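Local coordinates for ankyrin repeat family protein (PDB 3HRA) that is of unknown function but, as an ankyrin repeat protein, probably serves as a binding scaffold for other proteins, at residues I54-I59 / L88-K93. Numbering follows the deposited sequence.
Sequences IAKALI and LAYMLK
Lys56 lays its aliphatic chain over one face of the Tyr90 ring. CG sits almost on the ring normal, 5° off it and 3.7 Å from the centroid of Tyr90, a well-centred CH-pi contact. The first torsion sets CG beside the backbone N, and from there the extended chain runs on past the CD1 side of the ring, where Lys56 CE comes within 3.8 Å of Tyr90 CD1. The methylenes therefore do the touching, while the ammonium continues beyond the ring. Ile59, one turn on, meets the same ring at its edge: its CD1 lies near the ring plane, 4.0 Å from Tyr90 CD2. That methyl also reaches Met91, next to Tyr90 on helix 85-94, with Ile59 CD1 3.8 Å from Met91 CG, the two side chains crossing at about a right angle. Helix 52-60, which carries Lys56 and Ile59, lies in a predicted ankyrin repeat, and helix 85-94 stands beside it in the ankyrin stack. Their short segments run nearly parallel, 13° apart, with the axes 10.5 Å from each other, and the Tyr90 ring fills much of the gap, with Lys56 and Ile59 meeting it from helix 52-60. The ring reaches across because its first torsion, -158°, turns CG away from the backbone N, and its hydroxyl hydrogen-bonds OD1 of Asp60, which fixes the far end of the ring; His94 stacks on it as well. On the buried side, Met91 packs against Val47 of helix 42-49 and Pro75 and Ala79 of helix 75-81.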
loop_
_atom_site.group_PDB
_atom_site.type_symbol
_atom_site.label_atom_id
_atom_site.label_comp_id
_atom_site.label_asym_id
_atom_site.label_seq_id
_atom_site.Cartn_x
_atom_site.Cartn_y
_atom_site.Cartn_z
ATOM N N ILE A 54 -0.154 13.173 12.673
ATOM C CA ILE A 54 1.201 12.806 13.054
ATOM C C ILE A 54 1.988 12.422 11.802
ATOM O O ILE A 54 3.132 12.848 11.615
ATOM C CB ILE A 54 1.213 11.669 14.107
ATOM C CG1 ILE A 54 0.742 12.216 15.463
ATOM C CG2 ILE A 54 2.617 11.033 14.218
ATOM C CD1 ILE A 54 0.599 11.159 16.548
ATOM N N ALA A 55 1.370 11.609 10.948
ATOM C CA ALA A 55 2.042 11.159 9.736
ATOM C C ALA A 55 2.397 12.345 8.842
ATOM O O ALA A 55 3.508 12.419 8.314
ATOM C CB ALA A 55 1.183 10.113 8.973
ATOM N N LYS A 56 1.458 13.270 8.659
ATOM C CA LYS A 56 1.737 14.474 7.857
ATOM C C LYS A 56 2.892 15.283 8.465
ATOM O O LYS A 56 3.791 15.730 7.746
ATOM C CB LYS A 56 0.480 15.339 7.712
ATOM C CG LYS A 56 -0.614 14.722 6.837
ATOM C CD LYS A 56 -1.879 15.596 6.858
ATOM C CE LYS A 56 -2.908 15.074 5.859
ATOM N NZ LYS A 56 -4.183 15.840 5.971
ATOM N N ALA A 57 2.871 15.457 9.786
ATOM C CA ALA A 57 3.934 16.205 10.473
ATOM C C ALA A 57 5.321 15.598 10.237
ATOM O O ALA A 57 6.307 16.322 10.039
ATOM C CB ALA A 57 3.654 16.306 11.974
ATOM N N LEU A 58 5.390 14.272 10.265
ATOM C CA LEU A 58 6.666 13.571 10.121
ATOM C C LEU A 58 7.154 13.656 8.680
ATOM O O LEU A 58 8.342 13.867 8.436
ATOM C CB LEU A 58 6.533 12.112 10.576
ATOM C CG LEU A 58 6.403 11.940 12.091
ATOM C CD1 LEU A 58 5.894 10.557 12.469
ATOM C CD2 LEU A 58 7.748 12.225 12.771
ATOM N N ILE A 59 6.239 13.493 7.727
ATOM C CA ILE A 59 6.592 13.608 6.317
ATOM C C ILE A 59 7.105 15.014 5.993
ATOM O O ILE A 59 8.073 15.180 5.248
ATOM C CB ILE A 59 5.410 13.228 5.397
ATOM C CG1 ILE A 59 5.157 11.722 5.485
ATOM C CG2 ILE A 59 5.723 13.597 3.966
ATOM C CD1 ILE A 59 3.760 11.295 4.976
ATOM N N LEU A 88 -1.788 8.034 2.246
ATOM C CA LEU A 88 -1.274 7.682 0.925
ATOM C C LEU A 88 -1.347 8.863 -0.031
ATOM O O LEU A 88 -0.380 9.156 -0.736
ATOM C CB LEU A 88 -2.045 6.496 0.335
ATOM C CG LEU A 88 -1.584 6.043 -1.045
ATOM C CD1 LEU A 88 -0.114 5.627 -1.016
ATOM C CD2 LEU A 88 -2.473 4.892 -1.545
ATOM N N ALA A 89 -2.498 9.523 -0.066
ATOM C CA ALA A 89 -2.643 10.720 -0.892
ATOM C C ALA A 89 -1.568 11.768 -0.556
ATOM O O ALA A 89 -0.988 12.398 -1.454
ATOM C CB ALA A 89 -4.041 11.302 -0.732
ATOM N N TYR A 90 -1.310 11.961 0.738
ATOM C CA TYR A 90 -0.297 12.908 1.166
ATOM C C TYR A 90 1.095 12.478 0.694
ATOM O O TYR A 90 1.873 13.300 0.186
ATOM C CB TYR A 90 -0.328 13.094 2.684
ATOM C CG TYR A 90 0.296 14.385 3.144
ATOM C CD1 TYR A 90 -0.407 15.582 3.067
ATOM C CD2 TYR A 90 1.598 14.409 3.652
ATOM C CE1 TYR A 90 0.160 16.773 3.500
ATOM C CE2 TYR A 90 2.172 15.586 4.083
ATOM C CZ TYR A 90 1.455 16.764 3.999
ATOM O OH TYR A 90 2.029 17.938 4.430
ATOM N N MET A 91 1.400 11.194 0.863
ATOM C CA MET A 91 2.686 10.659 0.421
ATOM C C MET A 91 2.895 10.867 -1.072
ATOM O O MET A 91 3.977 11.244 -1.496
ATOM C CB MET A 91 2.794 9.180 0.743
ATOM C CG MET A 91 2.914 8.878 2.226
ATOM S SD MET A 91 2.892 7.096 2.481
ATOM C CE MET A 91 3.404 6.956 4.197
ATOM N N LEU A 92 1.859 10.611 -1.862
ATOM C CA LEU A 92 1.951 10.771 -3.323
ATOM C C LEU A 92 2.167 12.233 -3.747
ATOM O O LEU A 92 2.644 12.500 -4.853
ATOM C CB LEU A 92 0.704 10.201 -4.001
ATOM C CG LEU A 92 0.592 8.675 -3.902
ATOM C CD1 LEU A 92 -0.758 8.167 -4.415
ATOM C CD2 LEU A 92 1.750 8.028 -4.652
ATOM N N LYS A 93 1.820 13.177 -2.872
ATOM C CA LYS A 93 2.032 14.600 -3.158
ATOM C C LYS A 93 3.312 15.174 -2.548
ATOM O O LYS A 93 3.883 16.123 -3.088
ATOM C CB LYS A 93 0.863 15.443 -2.637
ATOM C CG LYS A 93 -0.479 15.187 -3.301
ATOM C CD LYS A 93 -1.553 16.056 -2.621
ATOM C CE LYS A 93 -2.944 15.444 -2.775
ATOM N NZ LYS A 93 -3.937 16.023 -1.810
#